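Long-range contacts in NIF3-related protein (Bacillus cereus, PDB 2GX8), which is a NIF3-family protein of unknown function that binds zinc at a two-metal site and carries an additional, probably regulatory domain: residues C[28-34]-C[60-65]; C[81-87]-C[119-123]. All coordinates share one frame; numbering follows the deposited sequence.

Interaction 1 and interaction 2 lie on the same side of the chain's centre, their own centres about 12 Å apart, and both are partly buried beside the same five-stranded sheet. Residues 28-34 with 60-65 join the start of helix 31-38 to the loop that leads into strand 66-70; residues 81-87 with 119-123 line up the entries of the parallel strands 88-91 and 122-125. The first buries 509 Å² and combines backbone bonds, several of them weak, with aliphatic contacts and a CH-pi contact; the second buries 279 Å² and combines one straight backbone bond, a water and an isoleucine contact. They meet directly where Lys62 and Pro63 reach Asn87.

Interaction 1: residues C[28-34]-C[60-65]; sequences IPNGHEI and LNKPVR
Backbone N-H groups converge on one carbonyl, Leu60 O: two come from the opening turn of a helix, His32 N bonding weakly at 3.3 Å and Gly31 N approaching so closely that its hydrogen bond is doubtful. The third, Lys62 N, bonds weakly to Leu60 O across an inverse gamma turn centred on Asn61. Gly31 N leans weakly toward Lys62 O as well. This is an N-capped helix start set against a loop, with a single beta bridge between Asn30 and Pro63. Asn30 is the N-cap: its chi1 of 70° sets CG between the backbone N and the carbonyl carbon, and OD1 accepts from Glu33 N at 3.0 Å.

The straightest link is Val64 N to Pro29 O, 2.9 Å and 166° at the hydrogen. Val64 splits its branches between two partners, CG2 against Gly31 N and CG1 against Ile34 CD1 at 3.6 Å. Pro29 and Ile34 also touch Val382, which ties the contact to the region before edge strand 383-386. At the outer end Ile28 CD1 meets Arg65 NH1, and CG2 of the same isoleucine faces Pro63 CB. His32 swings its ring over the loop: Leu60 CB makes a CH-pi contact over one face, 3.8 Å from the centroid and 19° off the normal, while Asn61 CB lies 3.8 Å from His32 NE2.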
ATOM      1  N   ILE C  28      29.755 -26.871 -32.080  1.00 77.65           N
ATOM      2  CA  ILE C  28      29.687 -25.490 -31.601  1.00 74.34           C
ATOM      3  C   ILE C  28      28.246 -25.320 -31.129  1.00 71.85           C
ATOM      4  O   ILE C  28      27.305 -25.445 -31.922  1.00 71.67           O
ATOM      5  CB  ILE C  28      30.021 -24.442 -32.685  1.00 74.60           C
ATOM      6  CG1 ILE C  28      31.417 -24.679 -33.271  1.00 74.79           C
ATOM      7  CG2 ILE C  28      29.941 -23.042 -32.108  1.00 73.66           C
ATOM      8  CD1 ILE C  28      31.816 -23.672 -34.342  1.00 74.45           C
ATOM      9  N   PRO C  29      28.068 -25.055 -29.830  1.00 69.35           N
ATOM     10  CA  PRO C  29      26.748 -24.946 -29.238  1.00 67.40           C
ATOM     11  C   PRO C  29      26.149 -23.575 -29.409  1.00 65.29           C
ATOM     12  O   PRO C  29      26.844 -22.642 -29.801  1.00 64.87           O
ATOM     13  CB  PRO C  29      27.040 -25.132 -27.756  1.00 67.68           C
ATOM     14  CG  PRO C  29      28.351 -24.482 -27.590  1.00 68.41           C
ATOM     15  CD  PRO C  29      29.128 -24.835 -28.831  1.00 68.90           C
ATOM     16  N   ASN C  30      24.862 -23.461 -29.116  1.00 63.06           N
ATOM     17  CA  ASN C  30      24.229 -22.169 -29.137  1.00 61.30           C
ATOM     18  C   ASN C  30      24.181 -21.645 -27.701  1.00 59.86           C
ATOM     19  O   ASN C  30      24.550 -22.358 -26.771  1.00 59.51           O
ATOM     20  CB  ASN C  30      22.866 -22.205 -29.850  1.00 61.54           C
ATOM     21  CG  ASN C  30      21.800 -22.944 -29.077  1.00 61.51           C
ATOM     22  OD1 ASN C  30      21.890 -23.122 -27.872  1.00 63.58           O
ATOM     23  ND2 ASN C  30      20.756 -23.343 -29.771  1.00 60.30           N
ATOM     24  N   GLY C  31      23.753 -20.406 -27.511  1.00 58.90           N
ATOM     25  CA  GLY C  31      23.689 -19.834 -26.168  1.00 56.89           C
ATOM     26  C   GLY C  31      22.820 -20.618 -25.199  1.00 56.60           C
ATOM     27  O   GLY C  31      23.204 -20.795 -24.031  1.00 55.22           O
ATOM     28  N   HIS C  32      21.682 -21.123 -25.694  1.00 56.40           N
ATOM     29  CA  HIS C  32      20.709 -21.849 -24.870  1.00 56.89           C
ATOM     30  C   HIS C  32      21.265 -23.072 -24.185  1.00 57.86           C
ATOM     31  O   HIS C  32      20.924 -23.353 -23.036  1.00 58.98           O
ATOM     32  CB  HIS C  32      19.502 -22.291 -25.679  1.00 56.77           C
ATOM     33  CG  HIS C  32      18.637 -21.174 -26.154  1.00 56.25           C
ATOM     34  ND1 HIS C  32      18.072 -20.259 -25.295  1.00 55.01           N
ATOM     35  CD2 HIS C  32      18.163 -20.881 -27.387  1.00 55.72           C
ATOM     36  CE1 HIS C  32      17.332 -19.411 -25.988  1.00 58.21           C
ATOM     37  NE2 HIS C  32      17.361 -19.774 -27.259  1.00 57.16           N
ATOM     38  N   GLU C  33      22.103 -23.797 -24.914  1.00 57.93           N
ATOM     39  CA  GLU C  33      22.738 -25.003 -24.439  1.00 58.22           C
ATOM     40  C   GLU C  33      23.695 -24.666 -23.326  1.00 57.69           C
ATOM     41  O   GLU C  33      23.646 -25.277 -22.262  1.00 59.22           O
ATOM     42  CB  GLU C  33      23.489 -25.656 -25.579  1.00 57.97           C
ATOM     43  CG  GLU C  33      22.570 -26.006 -26.734  1.00 62.29           C
ATOM     44  CD  GLU C  33      23.275 -26.782 -27.842  1.00 62.48           C
ATOM     45  OE1 GLU C  33      24.293 -27.488 -27.531  1.00 62.21           O
ATOM     46  OE2 GLU C  33      22.794 -26.692 -29.010  1.00 66.00           O
ATOM     47  N   ILE C  34      24.566 -23.698 -23.574  1.00 56.18           N
ATOM     48  CA  ILE C  34      25.521 -23.243 -22.558  1.00 55.58           C
ATOM     49  C   ILE C  34      24.797 -22.816 -21.296  1.00 54.30           C
ATOM     50  O   ILE C  34      25.088 -23.293 -20.209  1.00 54.80           O
ATOM     51  CB  ILE C  34      26.380 -22.105 -23.115  1.00 55.64           C
ATOM     52  CG1 ILE C  34      27.170 -22.669 -24.303  1.00 58.96           C
ATOM     53  CG2 ILE C  34      27.294 -21.517 -22.037  1.00 54.71           C
ATOM     54  CD1 ILE C  34      27.970 -21.672 -25.053  1.00 60.89           C
ATOM     55  N   LEU C  60      19.988 -15.983 -27.344  1.00 55.33           N
ATOM     56  CA  LEU C  60      20.918 -17.101 -27.143  1.00 55.57           C
ATOM     57  C   LEU C  60      20.870 -18.128 -28.271  1.00 56.33           C
ATOM     58  O   LEU C  60      21.664 -19.070 -28.289  1.00 56.64           O
ATOM     59  CB  LEU C  60      20.644 -17.795 -25.807  1.00 55.28           C
ATOM     60  CG  LEU C  60      20.770 -16.938 -24.559  1.00 53.14           C
ATOM     61  CD1 LEU C  60      20.036 -17.602 -23.428  1.00 54.61           C
ATOM     62  CD2 LEU C  60      22.238 -16.647 -24.213  1.00 53.01           C
ATOM     63  N   ASN C  61      19.943 -17.958 -29.211  1.00 56.80           N
ATOM     64  CA  ASN C  61      19.807 -18.914 -30.322  1.00 57.22           C
ATOM     65  C   ASN C  61      20.775 -18.648 -31.474  1.00 56.78           C
ATOM     66  O   ASN C  61      20.330 -18.426 -32.647  1.00 57.40           O
ATOM     67  CB  ASN C  61      18.352 -18.972 -30.808  1.00 57.44           C
ATOM     68  CG  ASN C  61      17.755 -17.589 -31.073  1.00 60.37           C
ATOM     69  OD1 ASN C  61      18.426 -16.561 -30.959  1.00 64.14           O
ATOM     70  ND2 ASN C  61      16.478 -17.567 -31.434  1.00 64.26           N
ATOM     71  N   LYS C  62      22.111 -18.715 -31.129  1.00 56.84           N
ATOM     72  CA  LYS C  62      23.142 -18.363 -32.097  1.00 57.80           C
ATOM     73  C   LYS C  62      24.423 -19.107 -31.695  1.00 57.75           C
ATOM     74  O   LYS C  62      24.596 -19.391 -30.529  1.00 59.50           O
ATOM     75  CB  LYS C  62      23.341 -16.831 -32.060  1.00 58.36           C
ATOM     76  CG  LYS C  62      23.849 -16.276 -30.689  1.00 56.89           C
ATOM     77  CD  LYS C  62      23.646 -14.760 -30.523  1.00 59.58           C
ATOM     78  CE  LYS C  62      24.571 -14.137 -29.426  1.00 60.28           C
ATOM     79  NZ  LYS C  62      24.681 -14.928 -28.152  1.00 65.01           N
ATOM     80  N   PRO C  63      25.304 -19.472 -32.653  1.00 58.09           N
ATOM     81  CA  PRO C  63      26.567 -20.173 -32.311  1.00 58.12           C
ATOM     82  C   PRO C  63      27.473 -19.386 -31.357  1.00 58.07           C
ATOM     83  O   PRO C  63      27.752 -18.213 -31.611  1.00 58.87           O
ATOM     84  CB  PRO C  63      27.257 -20.336 -33.673  1.00 57.40           C
ATOM     85  CG  PRO C  63      26.135 -20.345 -34.641  1.00 57.93           C
ATOM     86  CD  PRO C  63      25.147 -19.331 -34.114  1.00 58.33           C
ATOM     87  N   VAL C  64      27.927 -20.031 -30.277  1.00 58.08           N
ATOM     88  CA  VAL C  64      28.769 -19.380 -29.253  1.00 57.38           C
ATOM     89  C   VAL C  64      30.129 -20.088 -29.111  1.00 57.60           C
ATOM     90  O   VAL C  64      30.203 -21.172 -28.533  1.00 59.53           O
ATOM     91  CB  VAL C  64      28.050 -19.349 -27.875  1.00 57.02           C
ATOM     92  CG1 VAL C  64      28.913 -18.647 -26.814  1.00 56.34           C
ATOM     93  CG2 VAL C  64      26.690 -18.678 -27.975  1.00 57.33           C
ATOM     94  N   ARG C  65      31.195 -19.483 -29.641  1.00 57.13           N
ATOM     95  CA  ARG C  65      32.538 -20.069 -29.590  1.00 57.15           C
ATOM     96  C   ARG C  65      33.295 -19.692 -28.323  1.00 55.84           C
ATOM     97  O   ARG C  65      34.231 -20.379 -27.940  1.00 56.31           O
ATOM     98  CB  ARG C  65      33.393 -19.598 -30.772  1.00 56.78           C
ATOM     99  CG  ARG C  65      32.831 -19.808 -32.174  1.00 59.31           C
ATOM    100  CD  ARG C  65      33.735 -19.071 -33.178  1.00 59.81           C
ATOM    101  NE  ARG C  65      33.204 -18.949 -34.543  1.00 65.60           N
ATOM    102  CZ  ARG C  65      33.335 -19.878 -35.490  1.00 69.52           C
ATOM    103  NH1 ARG C  65      33.951 -21.025 -35.219  1.00 69.86           N
ATOM    104  NH2 ARG C  65      32.836 -19.672 -36.710  1.00 71.00           N
TER

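Interaction 2: residues C[81-87]-C[119-123]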
ATOM      1  N   ALA C  81      35.245  -8.598 -24.141  1.00 56.59           N
ATOM      2  CA  ALA C  81      34.456  -9.628 -24.772  1.00 56.12           C
ATOM      3  C   ALA C  81      34.593  -9.536 -26.297  1.00 56.17           C
ATOM      4  O   ALA C  81      34.553 -10.551 -26.997  1.00 56.98           O
ATOM      5  CB  ALA C  81      33.014  -9.498 -24.349  1.00 55.96           C
ATOM      6  N   ILE C  82      34.770  -8.316 -26.798  1.00 55.91           N
ATOM      7  CA  ILE C  82      34.956  -8.073 -28.225  1.00 54.74           C
ATOM      8  C   ILE C  82      36.370  -8.492 -28.678  1.00 56.01           C
ATOM      9  O   ILE C  82      36.550  -9.005 -29.809  1.00 55.24           O
ATOM     10  CB  ILE C  82      34.623  -6.599 -28.565  1.00 54.11           C
ATOM     11  CG1 ILE C  82      33.192  -6.307 -28.152  1.00 50.83           C
ATOM     12  CG2 ILE C  82      34.759  -6.300 -30.039  1.00 53.00           C
ATOM     13  CD1 ILE C  82      32.808  -4.880 -28.301  1.00 50.31           C
ATOM     14  N   GLN C  83      37.371  -8.318 -27.810  1.00 56.20           N
ATOM     15  CA  GLN C  83      38.743  -8.709 -28.190  1.00 57.77           C
ATOM     16  C   GLN C  83      38.952 -10.224 -28.134  1.00 57.27           C
ATOM     17  O   GLN C  83      39.948 -10.748 -28.655  1.00 57.73           O
ATOM     18  CB  GLN C  83      39.798  -7.989 -27.338  1.00 58.06           C
ATOM     19  CG  GLN C  83      39.904  -6.482 -27.582  1.00 62.58           C
ATOM     20  CD  GLN C  83      40.452  -6.096 -28.984  1.00 68.94           C
ATOM     21  OE1 GLN C  83      40.079  -5.056 -29.541  1.00 69.13           O
ATOM     22  NE2 GLN C  83      41.338  -6.930 -29.546  1.00 69.20           N
ATOM     23  N   LEU C  84      38.004 -10.914 -27.501  1.00 56.81           N
ATOM     24  CA  LEU C  84      38.057 -12.364 -27.322  1.00 55.85           C
ATOM     25  C   LEU C  84      37.168 -13.132 -28.298  1.00 55.91           C
ATOM     26  O   LEU C  84      37.437 -14.304 -28.589  1.00 56.76           O
ATOM     27  CB  LEU C  84      37.654 -12.727 -25.892  1.00 56.04           C
ATOM     28  CG  LEU C  84      38.598 -12.371 -24.747  1.00 54.07           C
ATOM     29  CD1 LEU C  84      37.875 -12.557 -23.451  1.00 52.42           C
ATOM     30  CD2 LEU C  84      39.875 -13.228 -24.809  1.00 53.16           C
ATOM     31  N   GLY C  85      36.128 -12.468 -28.809  1.00 55.35           N
ATOM     32  CA  GLY C  85      35.154 -13.105 -29.709  1.00 53.00           C
ATOM     33  C   GLY C  85      34.029 -13.738 -28.889  1.00 52.29           C
ATOM     34  O   GLY C  85      33.401 -14.715 -29.301  1.00 50.67           O
ATOM     35  N   ALA C  86      33.772 -13.166 -27.714  1.00 51.10           N
ATOM     36  CA  ALA C  86      32.742 -13.682 -26.833  1.00 51.43           C
ATOM     37  C   ALA C  86      31.421 -13.003 -27.136  1.00 52.47           C
ATOM     38  O   ALA C  86      31.297 -11.775 -27.057  1.00 55.08           O
ATOM     39  CB  ALA C  86      33.129 -13.463 -25.368  1.00 50.01           C
ATOM     40  N   ASN C  87      30.410 -13.784 -27.467  1.00 52.78           N
ATOM     41  CA  ASN C  87      29.125 -13.154 -27.724  1.00 53.43           C
ATOM     42  C   ASN C  87      28.100 -13.431 -26.633  1.00 53.06           C
ATOM     43  O   ASN C  87      26.890 -13.315 -26.871  1.00 54.56           O
ATOM     44  CB  ASN C  87      28.600 -13.509 -29.131  1.00 52.65           C
ATOM     45  CG  ASN C  87      28.444 -14.992 -29.342  1.00 50.61           C
ATOM     46  OD1 ASN C  87      28.942 -15.792 -28.563  1.00 53.90           O
ATOM     47  ND2 ASN C  87      27.751 -15.369 -30.414  1.00 48.89           N
ATOM     48  N   ASN C 119      27.067  -4.923 -31.012  1.00 53.53           N
ATOM     49  CA  ASN C 119      28.017  -6.001 -31.212  1.00 53.61           C
ATOM     50  C   ASN C 119      27.449  -7.384 -31.002  1.00 53.36           C
ATOM     51  O   ASN C 119      28.213  -8.329 -30.831  1.00 52.82           O
ATOM     52  CB  ASN C 119      29.237  -5.765 -30.324  1.00 53.22           C
ATOM     53  CG  ASN C 119      30.077  -4.605 -30.812  1.00 56.14           C
ATOM     54  OD1 ASN C 119      30.786  -4.720 -31.830  1.00 57.32           O
ATOM     55  ND2 ASN C 119      30.017  -3.481 -30.097  1.00 53.70           N
ATOM     56  N   ASP C 120      26.117  -7.499 -31.017  1.00 53.58           N
ATOM     57  CA  ASP C 120      25.429  -8.792 -30.841  1.00 54.64           C
ATOM     58  C   ASP C 120      25.942  -9.570 -29.617  1.00 55.95           C
ATOM     59  O   ASP C 120      26.176 -10.780 -29.708  1.00 57.42           O
ATOM     60  CB  ASP C 120      25.542  -9.669 -32.106  1.00 53.52           C
ATOM     61  CG  ASP C 120      24.869  -9.054 -33.319  1.00 54.34           C
ATOM     62  OD1 ASP C 120      24.108  -8.099 -33.124  1.00 49.10           O
ATOM     63  OD2 ASP C 120      25.075  -9.543 -34.478  1.00 55.72           O
ATOM     64  N   ILE C 121      26.130  -8.874 -28.488  1.00 56.49           N
ATOM     65  CA  ILE C 121      26.609  -9.524 -27.272  1.00 57.01           C
ATOM     66  C   ILE C 121      25.469  -9.771 -26.303  1.00 56.97           C
ATOM     67  O   ILE C 121      24.782  -8.833 -25.928  1.00 57.96           O
ATOM     68  CB  ILE C 121      27.677  -8.707 -26.556  1.00 56.47           C
ATOM     69  CG1 ILE C 121      28.920  -8.606 -27.442  1.00 59.30           C
ATOM     70  CG2 ILE C 121      28.040  -9.357 -25.188  1.00 54.64           C
ATOM     71  CD1 ILE C 121      30.015  -7.791 -26.784  1.00 61.62           C
ATOM     72  N   ALA C 122      25.279 -11.038 -25.917  1.00 55.89           N
ATOM     73  CA  ALA C 122      24.230 -11.421 -25.006  1.00 54.34           C
ATOM     74  C   ALA C 122      24.729 -11.211 -23.582  1.00 54.18           C
ATOM     75  O   ALA C 122      25.890 -11.468 -23.283  1.00 52.82           O
ATOM     76  CB  ALA C 122      23.841 -12.855 -25.234  1.00 54.46           C
ATOM     77  N   ILE C 123      23.850 -10.705 -22.722  1.00 54.64           N
ATOM     78  CA  ILE C 123      24.184 -10.435 -21.334  1.00 54.44           C
ATOM     79  C   ILE C 123      23.225 -11.268 -20.484  1.00 55.71           C
ATOM     80  O   ILE C 123      22.005 -11.118 -20.558  1.00 54.06           O
ATOM     81  CB  ILE C 123      24.047  -8.943 -21.007  1.00 55.86           C
ATOM     82  CG1 ILE C 123      24.977  -8.094 -21.884  1.00 55.62           C
ATOM     83  CG2 ILE C 123      24.322  -8.664 -19.496  1.00 53.03           C
ATOM     84  CD1 ILE C 123      26.442  -8.418 -21.693  1.00 57.63           C
TER
HETATM   85  O   HOH W   1      26.419 -12.897 -31.492  1.00 60.13           O
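Ile121 reaches across from just before strand 122-125 to the last part of helix 75-84, and its longer branch can be traced atom by atom. CB carries CG1 anti to the carbonyl carbon (chi1 -65°), and CG1 passes 4.0 Å from Ala86 O. The extended chi2 then sends CD1 on to the helix, where it meets Ile82 CG1 at 3.8 Å and, more loosely, Ala81 CB. The Ile82 and Ile121 side chains cross at about a right angle. Ile89 of strand 88-91 also touches both Ala81 and Ile121, so this contact belongs to the helix-sheet interface.

Farther out, Ile82 CD1 rests against the amide of Asn119, 3.6 Å from ND2; that nitrogen donates to Lys115 O of the preceding helix, 108-118.

A direct polar link is the backbone bond from Ala122 N to Asn87 O, 2.9 Å long and 172° at the hydrogen. Asn87 O also accepts from Lys62 NZ. A water bridges the side chain of Asn87 to the neighbouring turn, accepting from ND2 at 3.0 Å and donating to Asp120 O at 2.8 Å; ND2 also bonds to Pro63 O.

Asp120, with positive phi, is the C-prime residue of a Schellman motif ending helix 108-118, and its carboxylate forms a salt bridge with Lys118 of the second subunit. Each helix leads into a strand, and the parallel pair 88-91 and 122-125 joined through helix 108-118 is a beta-alpha-beta unit of the mixed five-stranded sheet.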